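Amorpha-4,11-diene synthase (Artemisia annua, PDB 4GAX) probably converts farnesyl diphosphate into a cyclic sesquiterpene, releasing diphosphate, as a member of the plant terpene synthase family. Local coordinates at residues L81-E86 with K238-L243; Q105-T110 with R125-Q130; D113-A118 with C136-N141. All blocks are in the same frame, centred on the assembly; numbering follows the deposited sequence.

Interaction 1 of 3, residues L81-E86 with K238-L243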
loop_
_atom_site.group_PDB
_atom_site.type_symbol
_atom_site.label_atom_id
_atom_site.label_comp_id
_atom_site.label_asym_id
_atom_site.label_seq_id
_atom_site.Cartn_x
_atom_site.Cartn_y
_atom_site.Cartn_z
ATOM N N LEU A 81 3.340 -10.619 -22.303
ATOM C CA LEU A 81 2.958 -9.504 -21.439
ATOM C C LEU A 81 1.585 -9.753 -20.856
ATOM O O LEU A 81 1.347 -9.462 -19.690
ATOM C CB LEU A 81 2.961 -8.176 -22.203
ATOM C CG LEU A 81 4.344 -7.660 -22.613
ATOM C CD1 LEU A 81 4.177 -6.348 -23.368
ATOM C CD2 LEU A 81 5.207 -7.452 -21.372
ATOM N N LYS A 82 0.674 -10.273 -21.677
ATOM C CA LYS A 82 -0.675 -10.574 -21.207
ATOM C C LYS A 82 -0.661 -11.639 -20.112
ATOM O O LYS A 82 -1.419 -11.552 -19.131
ATOM C CB LYS A 82 -1.567 -11.011 -22.371
ATOM C CG LYS A 82 -3.044 -11.120 -22.015
ATOM C CD LYS A 82 -3.526 -9.857 -21.289
ATOM C CE LYS A 82 -5.053 -9.736 -21.283
ATOM N NZ LYS A 82 -5.723 -10.709 -20.371
ATOM N N LEU A 83 0.186 -12.650 -20.282
ATOM C CA LEU A 83 0.293 -13.719 -19.291
ATOM C C LEU A 83 0.858 -13.167 -17.989
ATOM O O LEU A 83 0.382 -13.515 -16.900
ATOM C CB LEU A 83 1.228 -14.809 -19.811
ATOM C CG LEU A 83 1.432 -16.064 -18.960
ATOM C CD1 LEU A 83 0.096 -16.657 -18.551
ATOM C CD2 LEU A 83 2.218 -17.091 -19.784
ATOM N N VAL A 84 1.877 -12.311 -18.102
ATOM C CA VAL A 84 2.480 -11.677 -16.930
ATOM C C VAL A 84 1.408 -10.873 -16.202
ATOM O O VAL A 84 1.254 -10.973 -14.987
ATOM C CB VAL A 84 3.664 -10.751 -17.329
ATOM C CG1 VAL A 84 4.090 -9.874 -16.159
ATOM C CG2 VAL A 84 4.853 -11.571 -17.845
ATOM N N ASP A 85 0.648 -10.086 -16.954
ATOM C CA ASP A 85 -0.430 -9.293 -16.350
ATOM C C ASP A 85 -1.444 -10.170 -15.596
ATOM O O ASP A 85 -1.923 -9.823 -14.515
ATOM C CB ASP A 85 -1.155 -8.531 -17.452
ATOM C CG ASP A 85 -2.266 -7.662 -16.933
ATOM O OD1 ASP A 85 -2.036 -6.910 -15.961
ATOM O OD2 ASP A 85 -3.371 -7.702 -17.521
ATOM N N GLU A 86 -1.802 -11.307 -16.178
ATOM C CA GLU A 86 -2.805 -12.160 -15.551
ATOM C C GLU A 86 -2.239 -12.777 -14.270
ATOM O O GLU A 86 -2.914 -12.837 -13.231
ATOM C CB GLU A 86 -3.251 -13.232 -16.533
ATOM C CG GLU A 86 -4.032 -12.663 -17.689
ATOM C CD GLU A 86 -4.249 -13.687 -18.782
ATOM O OE1 GLU A 86 -3.783 -14.837 -18.604
ATOM O OE2 GLU A 86 -4.878 -13.342 -19.812
ATOM N N LYS A 238 -7.271 -22.258 -17.755
ATOM C CA LYS A 238 -7.798 -23.082 -16.678
ATOM C C LYS A 238 -6.713 -23.410 -15.659
ATOM O O LYS A 238 -6.983 -23.544 -14.459
ATOM C CB LYS A 238 -8.404 -24.368 -17.241
ATOM C CG LYS A 238 -9.597 -24.141 -18.175
ATOM C CD LYS A 238 -10.136 -25.467 -18.702
ATOM C CE LYS A 238 -11.569 -25.329 -19.220
ATOM N NZ LYS A 238 -11.661 -24.415 -20.392
ATOM N N THR A 239 -5.478 -23.534 -16.125
ATOM C CA THR A 239 -4.382 -23.820 -15.205
ATOM C C THR A 239 -4.102 -22.644 -14.286
ATOM O O THR A 239 -3.934 -22.830 -13.083
ATOM C CB THR A 239 -3.100 -24.196 -15.947
ATOM O OG1 THR A 239 -3.237 -25.529 -16.447
ATOM C CG2 THR A 239 -1.892 -24.130 -15.015
ATOM N N LEU A 240 -4.037 -21.436 -14.840
ATOM C CA LEU A 240 -3.764 -20.260 -14.015
ATOM C C LEU A 240 -4.833 -20.048 -12.950
ATOM O O LEU A 240 -4.520 -19.732 -11.799
ATOM C CB LEU A 240 -3.679 -18.984 -14.860
ATOM C CG LEU A 240 -2.434 -18.633 -15.664
ATOM C CD1 LEU A 240 -2.662 -17.268 -16.324
ATOM C CD2 LEU A 240 -1.196 -18.597 -14.771
ATOM N N ILE A 241 -6.099 -20.184 -13.331
ATOM C CA ILE A 241 -7.166 -19.911 -12.371
ATOM C C ILE A 241 -7.188 -20.966 -11.274
ATOM O O ILE A 241 -7.431 -20.642 -10.102
ATOM C CB ILE A 241 -8.571 -19.753 -13.029
ATOM C CG1 ILE A 241 -9.564 -19.173 -12.008
ATOM C CG2 ILE A 241 -9.091 -21.079 -13.568
ATOM C CD1 ILE A 241 -9.128 -17.831 -11.433
ATOM N N LYS A 242 -6.905 -22.218 -11.632
ATOM C CA LYS A 242 -6.872 -23.271 -10.617
ATOM C C LYS A 242 -5.782 -22.989 -9.589
ATOM O O LYS A 242 -6.002 -23.070 -8.370
ATOM C CB LYS A 242 -6.639 -24.632 -11.265
ATOM C CG LYS A 242 -6.782 -25.788 -10.294
ATOM C CD LYS A 242 -6.403 -27.108 -10.945
ATOM C CE LYS A 242 -6.876 -28.284 -10.104
ATOM N NZ LYS A 242 -6.293 -29.562 -10.594
ATOM N N LEU A 243 -4.604 -22.637 -10.091
ATOM C CA LEU A 243 -3.478 -22.299 -9.240
ATOM C C LEU A 243 -3.744 -21.055 -8.399
ATOM O O LEU A 243 -3.422 -21.017 -7.201
ATOM C CB LEU A 243 -2.240 -22.054 -10.111
ATOM C CG LEU A 243 -0.973 -21.607 -9.386
ATOM C CD1 LEU A 243 -0.573 -22.615 -8.318
ATOM C CD2 LEU A 243 0.143 -21.421 -10.383
#
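L83 turns its CG away from the backbone N (chi1 -177°), which brings CD1 to the L240 side. L240 differs: its CG lies beside the backbone N and opposite the carbonyl carbon (chi1 -79°), which brings its CD1 to residues 81-86. The two methyls meet, with L83 CD1 3.6 Å from L240 CD1. The side chains run obliquely to one another. E86 reaches the same methyl from another direction, crossing L240 at about a right angle. E86 OE1 lies 3.5 Å from L240 CD1, and E86 CB is 4.1 Å from the same CD1. Both partners belong to one helix, so the L240 methyl rests against L83 and E86 together. The contact is small, burying about 105 Å² in all, and the backbones stay apart: the CA atoms of E86 and L240 are 8.3 Å from each other. It joins helix 77-89, in the all-helical N-terminal domain of a plant terpene synthase, to the first turns of the long helix 238-269. At the start of that helix, N237 OD1 accepts a hydrogen bond from L240 N. Around the leucines, helix 52-71 supplies L66 and L67 to L83 and V63 to L240, and Y230 touches both E86 and L240. The carboxylate of E86 is also tied within its own helix. K82 NZ forms a salt bridge 2.8 Å from E86 OE2, on the lone pair facing away from OE1. This bond restrains the carboxylate, while OE1 is the oxygen turned to the leucine. Putting an alanine at E86 would probably leave the K82 ammonium without its salt-bridge mate in this helix and take the OE1 contact away from L240 CD1.

Interaction 2 of 3, residues Q105-T110 with R125-Q130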
loop_
_atom_site.group_PDB
_atom_site.type_symbol
_atom_site.label_atom_id
_atom_site.label_comp_id
_atom_site.label_asym_id
_atom_site.label_seq_id
_atom_site.Cartn_x
_atom_site.Cartn_y
_atom_site.Cartn_z
ATOM N N GLN A 105 12.739 -7.894 -17.932
ATOM C CA GLN A 105 14.088 -7.414 -18.224
ATOM C C GLN A 105 14.400 -7.640 -19.691
ATOM O O GLN A 105 14.946 -6.763 -20.383
ATOM C CB GLN A 105 15.117 -8.167 -17.381
ATOM C CG GLN A 105 16.547 -7.698 -17.582
ATOM C CD GLN A 105 17.552 -8.647 -16.951
ATOM O OE1 GLN A 105 17.371 -9.867 -16.997
ATOM N NE2 GLN A 105 18.616 -8.093 -16.345
ATOM N N HIS A 106 14.056 -8.832 -20.164
ATOM C CA HIS A 106 14.344 -9.206 -21.543
ATOM C C HIS A 106 13.502 -8.381 -22.516
ATOM O O HIS A 106 13.973 -7.992 -23.595
ATOM C CB HIS A 106 14.077 -10.692 -21.745
ATOM C CG HIS A 106 14.433 -11.178 -23.112
ATOM N ND1 HIS A 106 13.485 -11.401 -24.091
ATOM C CD2 HIS A 106 15.627 -11.470 -23.667
ATOM C CE1 HIS A 106 14.086 -11.819 -25.188
ATOM N NE2 HIS A 106 15.385 -11.872 -24.964
ATOM N N ILE A 107 12.256 -8.119 -22.137
ATOM C CA ILE A 107 11.380 -7.255 -22.940
ATOM C C ILE A 107 11.965 -5.847 -23.017
ATOM O O ILE A 107 12.023 -5.235 -24.096
ATOM C CB ILE A 107 9.954 -7.172 -22.348
ATOM C CG1 ILE A 107 9.267 -8.537 -22.414
ATOM C CG2 ILE A 107 9.098 -6.162 -23.132
ATOM C CD1 ILE A 107 9.201 -9.101 -23.819
ATOM N N TYR A 108 12.406 -5.336 -21.870
ATOM C CA TYR A 108 12.997 -4.009 -21.828
ATOM C C TYR A 108 14.273 -3.954 -22.668
ATOM O O TYR A 108 14.474 -3.010 -23.444
ATOM C CB TYR A 108 13.240 -3.531 -20.383
ATOM C CG TYR A 108 13.647 -2.071 -20.332
ATOM C CD1 TYR A 108 12.763 -1.076 -20.726
ATOM C CD2 TYR A 108 14.925 -1.692 -19.934
ATOM C CE1 TYR A 108 13.131 0.263 -20.710
ATOM C CE2 TYR A 108 15.300 -0.353 -19.903
ATOM C CZ TYR A 108 14.399 0.618 -20.294
ATOM O OH TYR A 108 14.760 1.948 -20.270
ATOM N N GLU A 109 15.128 -4.964 -22.540
ATOM C CA GLU A 109 16.357 -4.982 -23.331
ATOM C C GLU A 109 16.115 -5.130 -24.837
ATOM O O GLU A 109 16.872 -4.594 -25.648
ATOM C CB GLU A 109 17.286 -6.105 -22.858
ATOM C CG GLU A 109 17.805 -5.929 -21.436
ATOM C CD GLU A 109 18.465 -7.201 -20.891
ATOM O OE1 GLU A 109 18.452 -8.233 -21.604
ATOM O OE2 GLU A 109 18.996 -7.172 -19.754
ATOM N N THR A 110 15.075 -5.862 -25.215
ATOM C CA THR A 110 14.859 -6.172 -26.625
ATOM C C THR A 110 14.268 -4.994 -27.383
ATOM O O THR A 110 14.712 -4.675 -28.484
ATOM C CB THR A 110 13.933 -7.395 -26.801
ATOM O OG1 THR A 110 14.466 -8.508 -26.068
ATOM C CG2 THR A 110 13.797 -7.761 -28.281
ATOM N N ARG A 125 2.406 0.136 -19.059
ATOM C CA ARG A 125 2.099 0.035 -17.642
ATOM C C ARG A 125 2.959 -1.009 -16.919
ATOM O O ARG A 125 3.462 -0.755 -15.824
ATOM C CB ARG A 125 0.609 -0.262 -17.441
ATOM C CG ARG A 125 0.226 -0.422 -15.982
ATOM C CD ARG A 125 -1.275 -0.565 -15.803
ATOM N NE ARG A 125 -1.797 -1.815 -16.375
ATOM C CZ ARG A 125 -1.596 -3.022 -15.846
ATOM N NH1 ARG A 125 -0.888 -3.152 -14.723
ATOM N NH2 ARG A 125 -2.114 -4.100 -16.427
ATOM N N LEU A 126 3.131 -2.180 -17.530
ATOM C CA LEU A 126 3.973 -3.224 -16.927
ATOM C C LEU A 126 5.431 -2.806 -16.832
ATOM O O LEU A 126 6.124 -3.137 -15.848
ATOM C CB LEU A 126 3.871 -4.547 -17.692
ATOM C CG LEU A 126 2.542 -5.283 -17.784
ATOM C CD1 LEU A 126 2.767 -6.663 -18.457
ATOM C CD2 LEU A 126 1.886 -5.440 -16.415
ATOM N N MET A 127 5.917 -2.089 -17.844
ATOM C CA MET A 127 7.278 -1.571 -17.769
ATOM C C MET A 127 7.432 -0.598 -16.593
ATOM O O MET A 127 8.337 -0.743 -15.774
ATOM C CB MET A 127 7.692 -0.898 -19.090
ATOM C CG MET A 127 7.922 -1.887 -20.245
ATOM S SD MET A 127 9.296 -3.046 -19.975
ATOM C CE MET A 127 8.419 -4.489 -19.427
ATOM N N ARG A 128 6.539 0.386 -16.499
ATOM C CA ARG A 128 6.636 1.395 -15.435
ATOM C C ARG A 128 6.425 0.783 -14.055
ATOM O O ARG A 128 7.081 1.174 -13.102
ATOM C CB ARG A 128 5.647 2.558 -15.668
ATOM C CG ARG A 128 6.135 3.517 -16.772
ATOM C CD ARG A 128 5.512 4.917 -16.657
ATOM N NE ARG A 128 6.144 5.833 -17.620
ATOM C CZ ARG A 128 5.776 7.098 -17.791
ATOM N NH1 ARG A 128 4.810 7.600 -17.035
ATOM N NH2 ARG A 128 6.364 7.854 -18.715
ATOM N N LYS A 129 5.514 -0.175 -13.954
ATOM C CA LYS A 129 5.314 -0.888 -12.689
ATOM C C LYS A 129 6.616 -1.582 -12.262
ATOM O O LYS A 129 6.918 -1.680 -11.073
ATOM C CB LYS A 129 4.175 -1.896 -12.824
ATOM C CG LYS A 129 3.906 -2.791 -11.595
ATOM C CD LYS A 129 2.648 -3.657 -11.825
ATOM C CE LYS A 129 2.433 -4.681 -10.691
ATOM N NZ LYS A 129 2.946 -4.189 -9.382
ATOM N N GLN A 130 7.391 -2.039 -13.240
ATOM C CA GLN A 130 8.650 -2.732 -12.980
ATOM C C GLN A 130 9.764 -1.735 -12.654
ATOM O O GLN A 130 10.873 -2.111 -12.243
ATOM C CB GLN A 130 9.010 -3.617 -14.189
ATOM C CG GLN A 130 10.142 -4.618 -13.975
ATOM C CD GLN A 130 9.802 -5.730 -13.006
ATOM O OE1 GLN A 130 8.663 -5.847 -12.538
ATOM N NE2 GLN A 130 10.800 -6.561 -12.693
#
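The Y108 ring meets M127 SD obliquely. The sulfur M127 SD is 5.3 Å from the centroid of the Y108 ring and 71° off the ring normal. It lies close to the root of the ring: M127 SD is 4.0 Å from Y108 CB and 4.1 Å from Y108 CD1. The same tyrosine ring also stacks with Y132. The H106 ring, turned elsewhere, has T110 OG1 above one face, offset toward the rim. T110 OG1 donates a hydrogen bond to H106 O at 2.6 Å. T110 N also donates to H106 O, from the opposite face of the carbonyl plane, so the oxygen is gripped twice. M127 reaches across by bending at chi2 (-64°) and again at chi3 (99°). The second bend sends its methyl to I107, where M127 CE is 4.1 Å from I107 CG2. The thioether thus bridges two successive residues of helix 97-111, sulfur to Y108 and methyl to I107. L104 of that helix touches M127 as well. The next residue after M127, R128, forms a salt bridge with E174. The contact is apolar and buried. It is a Met-aromatic contact between two consecutive helices, part of the helical N-terminal domain of plant terpene synthases.

Interaction 3 of 3, residues D113-A118 with C136-N141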
loop_
_atom_site.group_PDB
_atom_site.type_symbol
_atom_site.label_atom_id
_atom_site.label_comp_id
_atom_site.label_asym_id
_atom_site.label_seq_id
_atom_site.Cartn_x
_atom_site.Cartn_y
_atom_site.Cartn_z
ATOM N N ASP A 113 12.668 1.530 -25.478
ATOM C CA ASP A 113 11.524 2.433 -25.453
ATOM C C ASP A 113 10.671 2.324 -26.721
ATOM O O ASP A 113 9.705 3.070 -26.887
ATOM C CB ASP A 113 12.030 3.866 -25.288
ATOM C CG ASP A 113 10.966 4.809 -24.775
ATOM O OD1 ASP A 113 10.189 4.439 -23.857
ATOM O OD2 ASP A 113 10.921 5.933 -25.301
ATOM N N ASN A 114 11.012 1.391 -27.606
ATOM C CA ASN A 114 10.406 1.381 -28.947
ATOM C C ASN A 114 9.427 0.245 -29.238
ATOM O O ASN A 114 9.314 -0.202 -30.382
ATOM C CB ASN A 114 11.491 1.391 -30.027
ATOM C CG ASN A 114 12.434 2.563 -29.889
ATOM O OD1 ASN A 114 12.018 3.726 -29.971
ATOM N ND2 ASN A 114 13.717 2.269 -29.688
ATOM N N TRP A 115 8.729 -0.227 -28.212
ATOM C CA TRP A 115 7.637 -1.178 -28.417
ATOM C C TRP A 115 6.612 -0.608 -29.383
ATOM O O TRP A 115 6.204 0.552 -29.260
ATOM C CB TRP A 115 6.914 -1.449 -27.100
ATOM C CG TRP A 115 5.827 -2.487 -27.192
ATOM C CD1 TRP A 115 4.506 -2.277 -27.507
ATOM C CD2 TRP A 115 5.969 -3.898 -26.961
ATOM N NE1 TRP A 115 3.825 -3.472 -27.486
ATOM C CE2 TRP A 115 4.695 -4.481 -27.145
ATOM C CE3 TRP A 115 7.050 -4.727 -26.619
ATOM C CZ2 TRP A 115 4.471 -5.849 -27.001
ATOM C CZ3 TRP A 115 6.830 -6.077 -26.472
ATOM C CH2 TRP A 115 5.548 -6.628 -26.668
ATOM N N SER A 116 6.185 -1.426 -30.335
ATOM C CA SER A 116 5.128 -1.022 -31.250
ATOM C C SER A 116 4.334 -2.239 -31.684
ATOM O O SER A 116 4.343 -2.603 -32.857
ATOM C CB SER A 116 5.714 -0.332 -32.487
ATOM O OG SER A 116 6.480 -1.247 -33.260
ATOM N N GLY A 117 3.655 -2.881 -30.746
ATOM C CA GLY A 117 2.872 -4.049 -31.094
ATOM C C GLY A 117 1.440 -3.927 -30.619
ATOM O O GLY A 117 0.983 -2.838 -30.238
ATOM N N ALA A 118 0.727 -5.052 -30.652
ATOM C CA ALA A 118 -0.461 -5.206 -29.832
ATOM C C ALA A 118 0.004 -4.955 -28.403
ATOM O O ALA A 118 1.215 -5.058 -28.099
ATOM C CB ALA A 118 -1.033 -6.604 -29.960
ATOM N N CYS A 136 6.140 8.168 -23.063
ATOM C CA CYS A 136 4.812 8.145 -23.677
ATOM C C CYS A 136 4.782 8.061 -25.198
ATOM O O CYS A 136 3.693 8.006 -25.779
ATOM C CB CYS A 136 4.035 9.389 -23.260
ATOM S SG CYS A 136 3.419 9.249 -21.614
ATOM N N ASP A 137 5.950 8.072 -25.843
ATOM C CA ASP A 137 6.018 8.054 -27.313
ATOM C C ASP A 137 5.213 6.914 -27.919
ATOM O O ASP A 137 4.667 7.050 -29.006
ATOM C CB ASP A 137 7.462 7.928 -27.803
ATOM C CG ASP A 137 8.294 9.167 -27.507
ATOM O OD1 ASP A 137 7.712 10.199 -27.100
ATOM O OD2 ASP A 137 9.532 9.104 -27.690
ATOM N N VAL A 138 5.141 5.794 -27.207
ATOM C CA VAL A 138 4.452 4.622 -27.708
ATOM C C VAL A 138 2.984 4.931 -28.004
ATOM O O VAL A 138 2.357 4.258 -28.831
ATOM C CB VAL A 138 4.567 3.435 -26.720
ATOM C CG1 VAL A 138 3.782 3.714 -25.432
ATOM C CG2 VAL A 138 4.090 2.141 -27.372
ATOM N N PHE A 139 2.444 5.969 -27.361
ATOM C CA PHE A 139 1.028 6.310 -27.544
ATOM C C PHE A 139 0.719 7.197 -28.739
ATOM O O PHE A 139 -0.447 7.358 -29.109
ATOM C CB PHE A 139 0.456 6.936 -26.272
ATOM C CG PHE A 139 0.436 5.991 -25.110
ATOM C CD1 PHE A 139 -0.428 4.906 -25.105
ATOM C CD2 PHE A 139 1.303 6.170 -24.035
ATOM C CE1 PHE A 139 -0.438 4.013 -24.028
ATOM C CE2 PHE A 139 1.298 5.286 -22.965
ATOM C CZ PHE A 139 0.425 4.213 -22.962
ATOM N N ASN A 140 1.752 7.770 -29.339
ATOM C CA ASN A 140 1.537 8.735 -30.405
ATOM C C ASN A 140 0.646 8.226 -31.531
ATOM O O ASN A 140 -0.160 8.982 -32.070
ATOM C CB ASN A 140 2.870 9.280 -30.923
ATOM C CG ASN A 140 3.492 10.268 -29.955
ATOM O OD1 ASN A 140 2.780 10.968 -29.235
ATOM N ND2 ASN A 140 4.820 10.327 -29.928
ATOM N N ASN A 141 0.749 6.943 -31.864
ATOM C CA ASN A 141 -0.122 6.405 -32.912
ATOM C C ASN A 141 -1.464 5.854 -32.424
ATOM O O ASN A 141 -2.167 5.145 -33.148
ATOM C CB ASN A 141 0.631 5.424 -33.810
ATOM C CG ASN A 141 1.751 6.104 -34.582
ATOM O OD1 ASN A 141 1.542 7.126 -35.250
ATOM N ND2 ASN A 141 2.955 5.556 -34.470
HETATM O O HOH W 1 7.396 4.742 -25.575
HETATM O O HOH W 2 10.714 6.171 -28.112
#
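Residues 113-118 form an irregular loop that passes residues 136-141, where F139 N bonds to C136 O and N140 N to D137 O, and the CA atoms of W115 and V138 approach to 6.7 Å. V138 CG2 comes 3.2 Å from the carbonyl oxygen W115 O. Its apolar contact is W115 CD1, 4.4 Å from V138 CG2, which sits at the edge of the indole near its plane. V138 CG1 takes the crowded position between backbone N and carbonyl carbon (chi1 68°), and it lies over one face of the F139 ring. The indole is fixed from its own loop: W115 NE1 donates to A118 O at 3.1 Å, with the acceptor almost in the ring plane. W123 stacks on the same indole. Water 1 joins the backbones, accepting from V138 N at 3.0 Å and donating to D113 O. Water 2 donates to D113 OD2 at 2.8 Å and to D137 OD2 at 3.2 Å. For both waters, other acceptors compete for the protons, so these donated bonds may not all persist together. D113 OD1 has a firmer hold, the backbone N of T135. The two carboxylates come close, with D113 OD2 4.2 Å from D137 OD2. Such like charges would tend to repel, and water 2 probably eases this; the proximity may also raise the pKa of one of the acids.

From the N terminus, helix 77-89 comes first, and residues 81-86 wait longest for their partner. Interaction 1 closes the widest loop, returning only at helix 238-269. Both other contacts fall within it. Interaction 2 opens on helix 97-111 and closes at helix 120-129. Interaction 3 opens in the loop between those helices and closes after the second, so interactions 2 and 3 cross. The three are in direct touch. D85 forms a salt bridge with R125, joining interactions 1 and 2. W115 packs on L81 of interaction 1 and on I107 of interaction 2. Helix 77-89 is thus tied to both inner contacts.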